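Local coordinates for protein lysine/ornithine decarboxylase (Vibrio vulnificus, PDB 2PLJ) that catalyses the pyridoxal-phosphate-dependent decarboxylation of lysine and ornithine to cadaverine and putrescine, at residues K158-R163 with K202-R207; C145-V150 with D165-V170; Y318-G323 with S352-P357. All blocks are in the same frame, centred on the assembly; numbering follows the deposited sequence.

Contact 1 (K158-R163 with K202-R207)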
ATOM      1  N   LYS A 158      -6.618 -26.269  16.553  1.00 13.83           N
ATOM      2  CA  LYS A 158      -6.818 -26.385  15.108  1.00 13.46           C
ATOM      3  C   LYS A 158      -6.092 -27.591  14.507  1.00 14.08           C
ATOM      4  O   LYS A 158      -6.404 -28.000  13.381  1.00 14.46           O
ATOM      5  CB  LYS A 158      -6.357 -25.104  14.389  1.00 12.67           C
ATOM      6  CG  LYS A 158      -7.082 -23.885  14.894  1.00 12.16           C
ATOM      7  CD  LYS A 158      -6.756 -22.675  14.014  1.00 12.56           C
ATOM      8  CE  LYS A 158      -7.439 -21.428  14.582  1.00 15.95           C
ATOM      9  NZ  LYS A 158      -6.855 -20.195  13.954  1.00 13.70           N
ATOM     10  N   PHE A 159      -5.099 -28.109  15.235  1.00 13.62           N
ATOM     11  CA  PHE A 159      -4.261 -29.215  14.743  1.00 14.16           C
ATOM     12  C   PHE A 159      -4.679 -30.612  15.209  1.00 14.13           C
ATOM     13  O   PHE A 159      -4.073 -31.624  14.808  1.00 14.05           O
ATOM     14  CB  PHE A 159      -2.772 -28.957  15.038  1.00 13.61           C
ATOM     15  CG  PHE A 159      -2.199 -27.900  14.141  1.00 15.04           C
ATOM     16  CD1 PHE A 159      -1.855 -28.223  12.834  1.00 13.02           C
ATOM     17  CD2 PHE A 159      -2.128 -26.564  14.576  1.00 14.82           C
ATOM     18  CE1 PHE A 159      -1.373 -27.227  11.956  1.00 16.39           C
ATOM     19  CE2 PHE A 159      -1.661 -25.564  13.733  1.00 16.30           C
ATOM     20  CZ  PHE A 159      -1.275 -25.889  12.416  1.00 15.76           C
ATOM     21  N   LYS A 160      -5.708 -30.672  16.046  1.00 15.10           N
ATOM     22  CA  LYS A 160      -6.217 -31.989  16.474  1.00 14.97           C
ATOM     23  C   LYS A 160      -6.586 -32.846  15.261  1.00 15.69           C
ATOM     24  O   LYS A 160      -6.256 -34.048  15.185  1.00 15.36           O
ATOM     25  CB  LYS A 160      -7.427 -31.814  17.391  1.00 15.46           C
ATOM     26  CG  LYS A 160      -7.073 -31.308  18.785  1.00 16.62           C
ATOM     27  CD  LYS A 160      -8.356 -31.183  19.593  1.00 20.28           C
ATOM     28  CE  LYS A 160      -8.095 -30.968  21.060  1.00 22.19           C
ATOM     29  NZ  LYS A 160      -9.358 -31.179  21.863  1.00 24.92           N
ATOM     30  N   ALA A 161      -7.281 -32.220  14.315  1.00 16.06           N
ATOM     31  CA  ALA A 161      -7.769 -32.915  13.131  1.00 17.31           C
ATOM     32  C   ALA A 161      -6.606 -33.331  12.208  1.00 17.23           C
ATOM     33  O   ALA A 161      -6.792 -34.140  11.303  1.00 18.87           O
ATOM     34  CB  ALA A 161      -8.778 -32.022  12.392  1.00 17.41           C
ATOM     35  N   TYR A 162      -5.412 -32.783  12.463  1.00 16.61           N
ATOM     36  CA  TYR A 162      -4.224 -33.012  11.622  1.00 16.70           C
ATOM     37  C   TYR A 162      -3.063 -33.649  12.387  1.00 16.72           C
ATOM     38  O   TYR A 162      -1.923 -33.620  11.912  1.00 16.06           O
ATOM     39  CB  TYR A 162      -3.784 -31.689  10.954  1.00 15.85           C
ATOM     40  CG  TYR A 162      -4.922 -31.060  10.203  1.00 16.71           C
ATOM     41  CD1 TYR A 162      -5.595 -29.952  10.724  1.00 15.70           C
ATOM     42  CD2 TYR A 162      -5.372 -31.610   9.000  1.00 16.74           C
ATOM     43  CE1 TYR A 162      -6.693 -29.378  10.041  1.00 18.33           C
ATOM     44  CE2 TYR A 162      -6.449 -31.046   8.301  1.00 18.42           C
ATOM     45  CZ  TYR A 162      -7.110 -29.945   8.831  1.00 17.03           C
ATOM     46  OH  TYR A 162      -8.183 -29.438   8.147  1.00 19.10           O
ATOM     47  N   ARG A 163      -3.364 -34.240  13.547  1.00 16.87           N
ATOM     48  CA  ARG A 163      -2.305 -34.664  14.471  1.00 17.74           C
ATOM     49  C   ARG A 163      -1.349 -35.711  13.895  1.00 18.52           C
ATOM     50  O   ARG A 163      -0.202 -35.814  14.321  1.00 19.56           O
ATOM     51  CB  ARG A 163      -2.898 -35.190  15.770  1.00 18.12           C
ATOM     52  CG  ARG A 163      -3.775 -36.410  15.567  1.00 17.31           C
ATOM     53  CD  ARG A 163      -3.963 -37.167  16.870  1.00 22.81           C
ATOM     54  NE  ARG A 163      -4.425 -36.285  17.942  1.00 24.42           N
ATOM     55  CZ  ARG A 163      -5.702 -35.983  18.167  1.00 27.20           C
ATOM     56  NH1 ARG A 163      -6.661 -36.494  17.393  1.00 26.48           N
ATOM     57  NH2 ARG A 163      -6.023 -35.180  19.181  1.00 29.03           N
ATOM     58  N   LYS A 202       1.158 -32.797  24.095  1.00 16.84           N
ATOM     59  CA  LYS A 202       1.385 -34.207  24.460  1.00 18.18           C
ATOM     60  C   LYS A 202       0.053 -34.914  24.776  1.00 18.58           C
ATOM     61  O   LYS A 202      -0.194 -36.028  24.297  1.00 18.25           O
ATOM     62  CB  LYS A 202       2.354 -34.361  25.634  1.00 18.61           C
ATOM     63  CG  LYS A 202       2.706 -35.844  25.883  1.00 20.69           C
ATOM     64  CD  LYS A 202       3.454 -36.053  27.174  1.00 27.57           C
ATOM     65  CE  LYS A 202       3.842 -37.523  27.349  1.00 29.51           C
ATOM     66  NZ  LYS A 202       5.032 -37.654  28.248  1.00 32.91           N
ATOM     67  N   GLU A 203      -0.798 -34.240  25.554  1.00 19.36           N
ATOM     68  CA  GLU A 203      -2.122 -34.761  25.907  1.00 21.06           C
ATOM     69  C   GLU A 203      -2.919 -35.047  24.640  1.00 19.71           C
ATOM     70  O   GLU A 203      -3.567 -36.095  24.537  1.00 20.13           O
ATOM     71  CB  GLU A 203      -2.881 -33.766  26.790  1.00 21.09           C
ATOM     72  CG  GLU A 203      -2.353 -33.683  28.221  1.00 24.75           C
ATOM     73  CD  GLU A 203      -2.831 -32.442  28.994  1.00 25.38           C
ATOM     74  OE1 GLU A 203      -3.709 -31.695  28.497  1.00 30.77           O
ATOM     75  OE2 GLU A 203      -2.319 -32.221  30.120  1.00 31.71           O
ATOM     76  N   TRP A 204      -2.816 -34.140  23.668  1.00 18.40           N
ATOM     77  CA  TRP A 204      -3.576 -34.223  22.417  1.00 17.53           C
ATOM     78  C   TRP A 204      -2.885 -35.040  21.318  1.00 16.77           C
ATOM     79  O   TRP A 204      -3.379 -35.106  20.195  1.00 16.52           O
ATOM     80  CB  TRP A 204      -3.936 -32.812  21.905  1.00 17.89           C
ATOM     81  CG  TRP A 204      -4.873 -32.054  22.818  1.00 17.52           C
ATOM     82  CD1 TRP A 204      -5.572 -32.549  23.904  1.00 18.64           C
ATOM     83  CD2 TRP A 204      -5.221 -30.670  22.715  1.00 17.79           C
ATOM     84  NE1 TRP A 204      -6.331 -31.548  24.470  1.00 17.80           N
ATOM     85  CE2 TRP A 204      -6.139 -30.388  23.754  1.00 18.02           C
ATOM     86  CE3 TRP A 204      -4.870 -29.647  21.821  1.00 16.20           C
ATOM     87  CZ2 TRP A 204      -6.696 -29.107  23.936  1.00 18.94           C
ATOM     88  CZ3 TRP A 204      -5.416 -28.371  22.005  1.00 17.06           C
ATOM     89  CH2 TRP A 204      -6.325 -28.114  23.058  1.00 17.61           C
ATOM     90  N   ASN A 205      -1.772 -35.690  21.660  1.00 16.43           N
ATOM     91  CA  ASN A 205      -0.937 -36.426  20.695  1.00 16.63           C
ATOM     92  C   ASN A 205      -0.561 -35.618  19.441  1.00 16.39           C
ATOM     93  O   ASN A 205      -0.667 -36.107  18.312  1.00 16.71           O
ATOM     94  CB  ASN A 205      -1.580 -37.763  20.315  1.00 17.56           C
ATOM     95  CG  ASN A 205      -1.743 -38.671  21.493  1.00 20.55           C
ATOM     96  OD1 ASN A 205      -0.819 -38.826  22.300  1.00 25.01           O
ATOM     97  ND2 ASN A 205      -2.913 -39.291  21.612  1.00 23.08           N
ATOM     98  N   ILE A 206      -0.127 -34.382  19.669  1.00 15.12           N
ATOM     99  CA  ILE A 206       0.336 -33.485  18.586  1.00 15.03           C
ATOM    100  C   ILE A 206       1.829 -33.295  18.781  1.00 14.88           C
ATOM    101  O   ILE A 206       2.260 -32.923  19.867  1.00 14.72           O
ATOM    102  CB  ILE A 206      -0.394 -32.117  18.592  1.00 14.35           C
ATOM    103  CG1 ILE A 206      -1.906 -32.314  18.370  1.00 14.55           C
ATOM    104  CG2 ILE A 206       0.286 -31.122  17.572  1.00 16.02           C
ATOM    105  CD1 ILE A 206      -2.759 -31.056  18.693  1.00 13.85           C
ATOM    106  N   ARG A 207       2.609 -33.579  17.734  1.00 15.46           N
ATOM    107  CA  ARG A 207       4.067 -33.504  17.799  1.00 16.55           C
ATOM    108  C   ARG A 207       4.552 -32.057  17.843  1.00 16.39           C
ATOM    109  O   ARG A 207       4.121 -31.223  17.035  1.00 15.40           O
ATOM    110  CB  ARG A 207       4.688 -34.213  16.591  1.00 16.79           C
ATOM    111  CG  ARG A 207       6.210 -34.013  16.462  1.00 20.47           C
ATOM    112  CD  ARG A 207       6.857 -34.914  15.402  1.00 21.08           C
ATOM    113  NE  ARG A 207       8.201 -34.431  15.065  1.00 26.50           N
ATOM    114  CZ  ARG A 207       9.288 -34.659  15.804  1.00 29.69           C
ATOM    115  NH1 ARG A 207       9.203 -35.386  16.918  1.00 30.84           N
ATOM    116  NH2 ARG A 207      10.464 -34.162  15.429  1.00 30.82           N
TER
HETATM  117  O   HOH W   1       1.325 -33.941  15.349  1.00 28.63           O
HETATM  118  O   HOH W   2       1.358 -37.375  16.686  1.00 47.10           O
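R163 reaches across to the carbonyl of W204, where helix 191-203 has just ended. CB of R163 lies 4.0 Å from CG1 of I206 and close to the N205 carbonyl, which CG, set between the backbone N and the carbonyl carbon (chi1 62°), also passes. CD passes the O atoms of N205 and W204, and a bend at chi3 (52°) then turns the guanidinium side-on to the W204 carbonyl, with CZ facing its oxygen. NE and NH2 of R163 donate to O of W204 at 2.7 and 2.8 Å. That oxygen lies in the guanidinium plane, so the two bonds fix the group's rotation, while O of K160 lies over one face, toward its rim. A long side chain rich in N-H groups suits a helix end, whose carbonyls lack helical partners.

K160 lies obliquely over the W204 indole. CE of K160 sits 3.4 Å from the centroid of the six-membered ring of W204, a CH-pi contact, and NZ makes a cation-pi contact with the five-membered ring.

N205, with positive phi, is C-prime of the Schellman motif ending the helix, its N bonded to O of K202. Waters link O of R163 to N of R207 and O of N205. W204 and I206 rest on L156 of helix 153-157, while F159 packs on I137 of helix 134-143 and L168 of strand 167-171.

Contact 2 (C145-V150 with D165-V170)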
ATOM      1  N   CYS A 145       3.845 -29.358   2.861  1.00 15.47           N
ATOM      2  CA  CYS A 145       4.424 -28.622   3.973  1.00 16.29           C
ATOM      3  C   CYS A 145       3.712 -29.063   5.247  1.00 17.29           C
ATOM      4  O   CYS A 145       2.482 -28.892   5.364  1.00 17.86           O
ATOM      5  CB  CYS A 145       4.287 -27.107   3.754  1.00 16.59           C
ATOM      6  SG  CYS A 145       5.014 -26.171   5.110  1.00 19.19           S
ATOM      7  N   ASN A 146       4.476 -29.596   6.192  1.00 16.31           N
ATOM      8  CA  ASN A 146       3.890 -30.171   7.411  1.00 18.00           C
ATOM      9  C   ASN A 146       4.432 -29.592   8.725  1.00 17.57           C
ATOM     10  O   ASN A 146       4.190 -30.147   9.810  1.00 18.01           O
ATOM     11  CB  ASN A 146       4.026 -31.701   7.396  1.00 19.54           C
ATOM     12  CG  ASN A 146       5.467 -32.166   7.234  1.00 20.93           C
ATOM     13  OD1 ASN A 146       6.406 -31.468   7.602  1.00 23.03           O
ATOM     14  ND2 ASN A 146       5.644 -33.365   6.672  1.00 29.21           N
ATOM     15  N   VAL A 147       5.196 -28.495   8.618  1.00 16.09           N
ATOM     16  CA  VAL A 147       5.705 -27.793   9.789  1.00 15.15           C
ATOM     17  C   VAL A 147       4.926 -26.470   9.893  1.00 14.78           C
ATOM     18  O   VAL A 147       4.872 -25.686   8.912  1.00 14.34           O
ATOM     19  CB  VAL A 147       7.227 -27.471   9.685  1.00 15.94           C
ATOM     20  CG1 VAL A 147       7.724 -26.689  10.950  1.00 15.53           C
ATOM     21  CG2 VAL A 147       8.061 -28.760   9.520  1.00 15.79           C
ATOM     22  N   PHE A 148       4.336 -26.225  11.067  1.00 13.77           N
ATOM     23  CA  PHE A 148       3.510 -25.027  11.293  1.00 13.36           C
ATOM     24  C   PHE A 148       3.901 -24.423  12.630  1.00 13.65           C
ATOM     25  O   PHE A 148       4.560 -25.087  13.442  1.00 13.79           O
ATOM     26  CB  PHE A 148       2.021 -25.364  11.322  1.00 13.79           C
ATOM     27  CG  PHE A 148       1.504 -25.883  10.008  1.00 14.26           C
ATOM     28  CD1 PHE A 148       1.047 -24.983   9.025  1.00 14.42           C
ATOM     29  CD2 PHE A 148       1.507 -27.257   9.739  1.00 15.47           C
ATOM     30  CE1 PHE A 148       0.603 -25.432   7.786  1.00 14.18           C
ATOM     31  CE2 PHE A 148       1.049 -27.734   8.516  1.00 16.10           C
ATOM     32  CZ  PHE A 148       0.604 -26.832   7.523  1.00 15.02           C
ATOM     33  N   VAL A 149       3.463 -23.184  12.855  1.00 13.56           N
ATOM     34  CA  VAL A 149       3.770 -22.482  14.099  1.00 14.20           C
ATOM     35  C   VAL A 149       2.485 -22.289  14.892  1.00 14.27           C
ATOM     36  O   VAL A 149       1.419 -21.986  14.305  1.00 14.35           O
ATOM     37  CB  VAL A 149       4.392 -21.073  13.786  1.00 14.14           C
ATOM     38  CG1 VAL A 149       4.319 -20.128  15.031  1.00 15.33           C
ATOM     39  CG2 VAL A 149       5.824 -21.195  13.216  1.00 16.20           C
ATOM     40  N   VAL A 150       2.581 -22.426  16.213  1.00 13.85           N
ATOM     41  CA  VAL A 150       1.506 -22.008  17.111  1.00 14.44           C
ATOM     42  C   VAL A 150       2.074 -21.142  18.214  1.00 13.55           C
ATOM     43  O   VAL A 150       3.229 -21.316  18.602  1.00 14.43           O
ATOM     44  CB  VAL A 150       0.717 -23.203  17.695  1.00 15.22           C
ATOM     45  CG1 VAL A 150       0.072 -24.007  16.559  1.00 17.09           C
ATOM     46  CG2 VAL A 150       1.610 -24.091  18.583  1.00 14.69           C
ATOM     47  N   ASP A 165      -0.249 -35.671  10.890  1.00 20.00           N
ATOM     48  CA  ASP A 165       0.331 -35.109   9.681  1.00 20.00           C
ATOM     49  C   ASP A 165       1.341 -33.983   9.910  1.00 20.00           C
ATOM     50  O   ASP A 165       2.066 -33.651   9.031  1.00 20.93           O
ATOM     51  CB  ASP A 165      -0.744 -34.597   8.748  1.00 20.00           C
ATOM     52  CG  ASP A 165      -1.751 -35.643   8.373  1.00 20.00           C
ATOM     53  OD1 ASP A 165      -1.350 -36.793   8.228  1.00 20.00           O
ATOM     54  OD2 ASP A 165      -2.939 -35.285   8.245  1.00 20.00           O
ATOM     55  N   VAL A 166       1.322 -33.398  11.080  1.00 16.96           N
ATOM     56  CA  VAL A 166       2.056 -32.158  11.338  1.00 16.02           C
ATOM     57  C   VAL A 166       3.102 -32.271  12.463  1.00 16.27           C
ATOM     58  O   VAL A 166       3.002 -33.141  13.346  1.00 15.27           O
ATOM     59  CB  VAL A 166       1.074 -30.983  11.694  1.00 16.65           C
ATOM     60  CG1 VAL A 166       0.029 -30.767  10.570  1.00 18.01           C
ATOM     61  CG2 VAL A 166       0.421 -31.204  13.058  1.00 16.87           C
ATOM     62  N   GLU A 167       4.089 -31.374  12.432  1.00 14.95           N
ATOM     63  CA  GLU A 167       4.906 -31.112  13.619  1.00 16.23           C
ATOM     64  C   GLU A 167       4.967 -29.595  13.797  1.00 14.81           C
ATOM     65  O   GLU A 167       5.030 -28.857  12.821  1.00 14.43           O
ATOM     66  CB  GLU A 167       6.308 -31.717  13.519  1.00 16.78           C
ATOM     67  CG  GLU A 167       7.081 -31.323  12.263  1.00 17.87           C
ATOM     68  CD  GLU A 167       8.463 -31.982  12.150  1.00 20.08           C
ATOM     69  OE1 GLU A 167       8.825 -32.794  13.028  1.00 24.05           O
ATOM     70  OE2 GLU A 167       9.174 -31.699  11.164  1.00 23.98           O
ATOM     71  N   LEU A 168       4.911 -29.145  15.043  1.00 13.37           N
ATOM     72  CA  LEU A 168       4.711 -27.712  15.313  1.00 13.31           C
ATOM     73  C   LEU A 168       5.928 -27.047  15.971  1.00 13.24           C
ATOM     74  O   LEU A 168       6.596 -27.641  16.842  1.00 13.87           O
ATOM     75  CB  LEU A 168       3.501 -27.545  16.250  1.00 12.80           C
ATOM     76  CG  LEU A 168       2.175 -28.164  15.770  1.00 13.36           C
ATOM     77  CD1 LEU A 168       1.111 -27.906  16.803  1.00 14.01           C
ATOM     78  CD2 LEU A 168       1.800 -27.571  14.402  1.00 14.44           C
ATOM     79  N   LEU A 169       6.182 -25.802  15.574  1.00 12.47           N
ATOM     80  CA  LEU A 169       7.109 -24.925  16.288  1.00 11.73           C
ATOM     81  C   LEU A 169       6.271 -24.026  17.186  1.00 12.56           C
ATOM     82  O   LEU A 169       5.274 -23.436  16.722  1.00 14.79           O
ATOM     83  CB  LEU A 169       7.924 -24.063  15.308  1.00 12.18           C
ATOM     84  CG  LEU A 169       8.919 -24.825  14.422  1.00 12.54           C
ATOM     85  CD1 LEU A 169       9.399 -23.931  13.243  1.00 15.25           C
ATOM     86  CD2 LEU A 169      10.093 -25.352  15.242  1.00 14.34           C
ATOM     87  N   VAL A 170       6.679 -23.895  18.449  1.00 12.92           N
ATOM     88  CA  VAL A 170       5.973 -23.019  19.385  1.00 12.51           C
ATOM     89  C   VAL A 170       6.724 -21.700  19.430  1.00 12.92           C
ATOM     90  O   VAL A 170       7.908 -21.683  19.750  1.00 13.13           O
ATOM     91  CB  VAL A 170       5.885 -23.619  20.826  1.00 12.37           C
ATOM     92  CG1 VAL A 170       5.097 -22.659  21.706  1.00 12.48           C
ATOM     93  CG2 VAL A 170       5.208 -24.996  20.772  1.00 14.08           C
TER
HETATM   94  O   HOH W   3       8.550 -32.192   8.675  1.00 26.52           O
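O of N146 accepts the N-H of E167 at 2.9 Å, the first of four bonds that join the two parallel segments, starting just before strand 147-150. N of F148 donates to O of E167 at 3.2 Å, the longest of the four, from a donor tilted 15° off the carbonyl plane. O of F148 then takes N of L169 at 2.8 Å, and O of L169 takes N of V150 at 2.9 Å. Thus F148 uses both its N-H and its C=O on the neighbouring strand. L168 instead bonds through its backbone to R207 and K209 of the next strand, V150 also to R171, and O of V149 accepts from NZ of K132. CA-H...O contacts supplement these, among them CA of V149 to O of L169 at 3.2 Å.

OE2 of E167 accepts from water 3, which also donates to OD1 of N146. Salt bridges to R207 and K209 would offset the carboxylate's charge, which probably lets an acid stand at this partly exposed position. Its extended chain lies across V147, whose CG2 is 3.5 Å from OE2 of E167.

CD2 of L168 packs on CB of F148, and on the other face V147 and V149 meet L169. Just before strand 167-171, CG1 of V166 lies 3.8 Å from CE2 of F148. Branched aliphatic residues suit extended chains with both faces covered. The pair forms a beta-alpha-beta unit with helix 153-157 in the pyridoxal-binding barrel: strand 207-212 flanks strand 167-171, V147 bonds to H127 of strand 125-127 on the other side of strand 147-150, and helix 134-143 packs on F148 and V166.

Contact 3 (Y318-G323 with S352-P357)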
ATOM      1  N   TYR A 318      10.125  17.754  -8.341  1.00 13.68           N
ATOM      2  CA  TYR A 318      10.084  16.771  -9.423  1.00 13.97           C
ATOM      3  C   TYR A 318       8.989  15.733  -9.141  1.00 14.95           C
ATOM      4  O   TYR A 318       8.928  15.185  -8.041  1.00 15.59           O
ATOM      5  CB  TYR A 318      11.432  16.058  -9.574  1.00 14.91           C
ATOM      6  CG  TYR A 318      12.575  17.016  -9.869  1.00 15.40           C
ATOM      7  CD1 TYR A 318      12.639  17.682 -11.097  1.00 14.84           C
ATOM      8  CD2 TYR A 318      13.573  17.271  -8.914  1.00 14.02           C
ATOM      9  CE1 TYR A 318      13.680  18.564 -11.402  1.00 14.52           C
ATOM     10  CE2 TYR A 318      14.625  18.172  -9.196  1.00 14.84           C
ATOM     11  CZ  TYR A 318      14.670  18.804 -10.450  1.00 15.24           C
ATOM     12  OH  TYR A 318      15.677  19.696 -10.752  1.00 16.04           O
ATOM     13  N   TYR A 319       8.160  15.454 -10.140  1.00 12.95           N
ATOM     14  CA  TYR A 319       7.051  14.527  -9.992  1.00 13.86           C
ATOM     15  C   TYR A 319       7.467  13.276 -10.757  1.00 14.64           C
ATOM     16  O   TYR A 319       7.565  13.304 -11.985  1.00 14.68           O
ATOM     17  CB  TYR A 319       5.771  15.124 -10.555  1.00 14.31           C
ATOM     18  CG  TYR A 319       5.395  16.426  -9.890  1.00 13.50           C
ATOM     19  CD1 TYR A 319       4.539  16.459  -8.788  1.00 16.72           C
ATOM     20  CD2 TYR A 319       5.918  17.655 -10.351  1.00 15.58           C
ATOM     21  CE1 TYR A 319       4.198  17.667  -8.164  1.00 16.64           C
ATOM     22  CE2 TYR A 319       5.602  18.848  -9.733  1.00 15.98           C
ATOM     23  CZ  TYR A 319       4.748  18.873  -8.637  1.00 16.10           C
ATOM     24  OH  TYR A 319       4.451  20.093  -8.070  1.00 14.97           O
ATOM     25  N   LEU A 320       7.734  12.203 -10.011  1.00 13.76           N
ATOM     26  CA  LEU A 320       8.245  10.961 -10.603  1.00 13.97           C
ATOM     27  C   LEU A 320       7.137   9.992 -10.991  1.00 14.27           C
ATOM     28  O   LEU A 320       5.996  10.149 -10.534  1.00 15.01           O
ATOM     29  CB  LEU A 320       9.222  10.262  -9.623  1.00 14.35           C
ATOM     30  CG  LEU A 320      10.337  11.145  -9.037  1.00 15.89           C
ATOM     31  CD1 LEU A 320      11.223  10.342  -8.106  1.00 18.91           C
ATOM     32  CD2 LEU A 320      11.188  11.821 -10.125  1.00 15.33           C
ATOM     33  N   ASP A 321       7.488   8.975 -11.783  1.00 14.13           N
ATOM     34  CA  ASP A 321       6.544   7.917 -12.167  1.00 14.33           C
ATOM     35  C   ASP A 321       6.487   6.727 -11.179  1.00 15.22           C
ATOM     36  O   ASP A 321       5.890   5.686 -11.481  1.00 15.35           O
ATOM     37  CB  ASP A 321       6.800   7.430 -13.616  1.00 16.03           C
ATOM     38  CG  ASP A 321       8.244   7.028 -13.862  1.00 17.16           C
ATOM     39  OD1 ASP A 321       8.993   6.858 -12.885  1.00 16.73           O
ATOM     40  OD2 ASP A 321       8.636   6.891 -15.063  1.00 20.47           O
ATOM     41  N   ASP A 322       7.114   6.890 -10.017  1.00 15.06           N
ATOM     42  CA  ASP A 322       7.027   5.878  -8.938  1.00 14.67           C
ATOM     43  C   ASP A 322       7.010   6.647  -7.613  1.00 15.29           C
ATOM     44  O   ASP A 322       7.517   7.779  -7.520  1.00 14.48           O
ATOM     45  CB  ASP A 322       8.234   4.935  -9.006  1.00 14.31           C
ATOM     46  CG  ASP A 322       7.939   3.525  -8.409  1.00 17.89           C
ATOM     47  OD1 ASP A 322       6.832   3.299  -7.819  1.00 17.77           O
ATOM     48  OD2 ASP A 322       8.795   2.644  -8.603  1.00 16.83           O
ATOM     49  N   GLY A 323       6.382   6.070  -6.591  1.00 14.67           N
ATOM     50  CA  GLY A 323       6.315   6.751  -5.304  1.00 14.43           C
ATOM     51  C   GLY A 323       5.737   5.878  -4.201  1.00 13.98           C
ATOM     52  O   GLY A 323       5.862   4.657  -4.261  1.00 15.10           O
ATOM     53  N   SER A 352      15.480  20.537  -3.533  1.00 16.26           N
ATOM     54  CA  SER A 352      14.480  19.864  -4.352  1.00 15.78           C
ATOM     55  C   SER A 352      13.551  19.014  -3.512  1.00 16.20           C
ATOM     56  O   SER A 352      13.843  18.713  -2.350  1.00 17.36           O
ATOM     57  CB  SER A 352      15.166  18.991  -5.410  1.00 16.29           C
ATOM     58  OG  SER A 352      16.102  19.754  -6.163  1.00 15.29           O
ATOM     59  N   VAL A 353      12.436  18.637  -4.122  1.00 15.36           N
ATOM     60  CA  VAL A 353      11.474  17.705  -3.541  1.00 15.37           C
ATOM     61  C   VAL A 353      11.215  16.635  -4.593  1.00 15.42           C
ATOM     62  O   VAL A 353      10.996  16.943  -5.771  1.00 14.54           O
ATOM     63  CB  VAL A 353      10.137  18.409  -3.194  1.00 15.50           C
ATOM     64  CG1 VAL A 353       9.120  17.419  -2.656  1.00 18.48           C
ATOM     65  CG2 VAL A 353      10.350  19.568  -2.220  1.00 15.28           C
ATOM     66  N   LEU A 354      11.244  15.380  -4.154  1.00 14.45           N
ATOM     67  CA  LEU A 354      10.895  14.259  -5.019  1.00 14.78           C
ATOM     68  C   LEU A 354       9.521  13.764  -4.622  1.00 15.79           C
ATOM     69  O   LEU A 354       9.334  13.223  -3.511  1.00 15.40           O
ATOM     70  CB  LEU A 354      11.938  13.127  -4.916  1.00 15.40           C
ATOM     71  CG  LEU A 354      13.348  13.442  -5.441  1.00 15.94           C
ATOM     72  CD1 LEU A 354      14.269  12.260  -5.154  1.00 16.57           C
ATOM     73  CD2 LEU A 354      13.340  13.779  -6.969  1.00 18.33           C
ATOM     74  N   SER A 355       8.563  13.944  -5.548  1.00 15.98           N
ATOM     75  CA  SER A 355       7.166  13.576  -5.362  1.00 15.63           C
ATOM     76  C   SER A 355       6.854  12.316  -6.172  1.00 14.92           C
ATOM     77  O   SER A 355       7.443  12.104  -7.231  1.00 14.75           O
ATOM     78  CB  SER A 355       6.268  14.716  -5.905  1.00 16.96           C
ATOM     79  OG  SER A 355       4.933  14.253  -6.013  1.00 20.67           O
ATOM     80  N   GLY A 356       5.902  11.503  -5.715  1.00 15.04           N
ATOM     81  CA  GLY A 356       5.440  10.376  -6.521  1.00 14.31           C
ATOM     82  C   GLY A 356       4.412  10.817  -7.575  1.00 14.86           C
ATOM     83  O   GLY A 356       4.077  12.042  -7.691  1.00 15.02           O
ATOM     84  N   PRO A 357       3.903   9.852  -8.342  1.00 15.35           N
ATOM     85  CA  PRO A 357       2.996  10.176  -9.462  1.00 16.36           C
ATOM     86  C   PRO A 357       1.533  10.426  -9.085  1.00 17.44           C
ATOM     87  O   PRO A 357       0.792  11.024  -9.875  1.00 19.15           O
ATOM     88  CB  PRO A 357       3.085   8.930 -10.345  1.00 16.42           C
ATOM     89  CG  PRO A 357       3.314   7.816  -9.361  1.00 17.03           C
ATOM     90  CD  PRO A 357       4.210   8.403  -8.286  1.00 15.98           C
TER
HETATM   91  O   HOH W   4      17.201  20.222  -8.798  1.00 22.85           O
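N of Y318 donates to O of V353 at 2.8 Å, and the N-H of S355 returns to O of Y318 over the same distance. Both bonds are nearly straight, at 168°. N of L320 continues the ladder to O of S355 at 2.8 Å, now from a donor tilted 26° out of the carbonyl plane. There the pairing ends: P357 has no N-H to offer, and O of L320 lies against its ring instead, 3.2 Å from CB of P357. A proline therefore suits the place where the strand gives way to a loop.

Strands 315-320 and 349-355 run parallel within the mixed beta sheet of the beta-barrel domain, paired on their other sides with strands 300-312 and 369-372. Y318 and L354 share one face of this sheet. CD2 of L354 approaches CB and CD2 of the tyrosine obliquely, and CD1 of L320 comes to 4.2 Å from CD2 of L354. The long Y318 side chain carries its hydroxyl to N of L374, while water 4 joins OH of Y318 to OG of S352, itself bonded to O of I350.

Y319 and S355 lie on the opposite face, where the small serine fits beside the ring, CB of S355 3.8 Å from CD1 of Y319. K186 of the second subunit accepts at its carbonyl from the Y319 hydroxyl, and F187 of that subunit meets the ring almost parallel. Past the strand ends G323 and G356 come together, their CA atoms 3.9 Å apart, too close for a side chain on either. The buried O of D322 finds no hydrogen-bond donor there; it meets the CA-H of G356, with CA of G356 3.5 Å from O of D322.

Overall arrangement
Contacts 1 and 2 adjoin, with centres 10 Å apart, and belong to the same part of the pyridoxal-binding barrel: their segments alternate along the chain, and they touch through a salt bridge and ring packing. Contact 3 lies about 53 Å and 45 Å from them, centre to centre, on the opposite side of the chain's centre in the beta-barrel domain. Contacts 2 and 3 are buried pairs of parallel strands, built on regular backbone bonds with largely buried side chains. Contact 1, only partly buried, relies instead on long charged side chains and water at a loop and a helix end. Contacts 1 and 3 both reach the second subunit, through K158 and chiefly Y319 respectively; contact 2 does not.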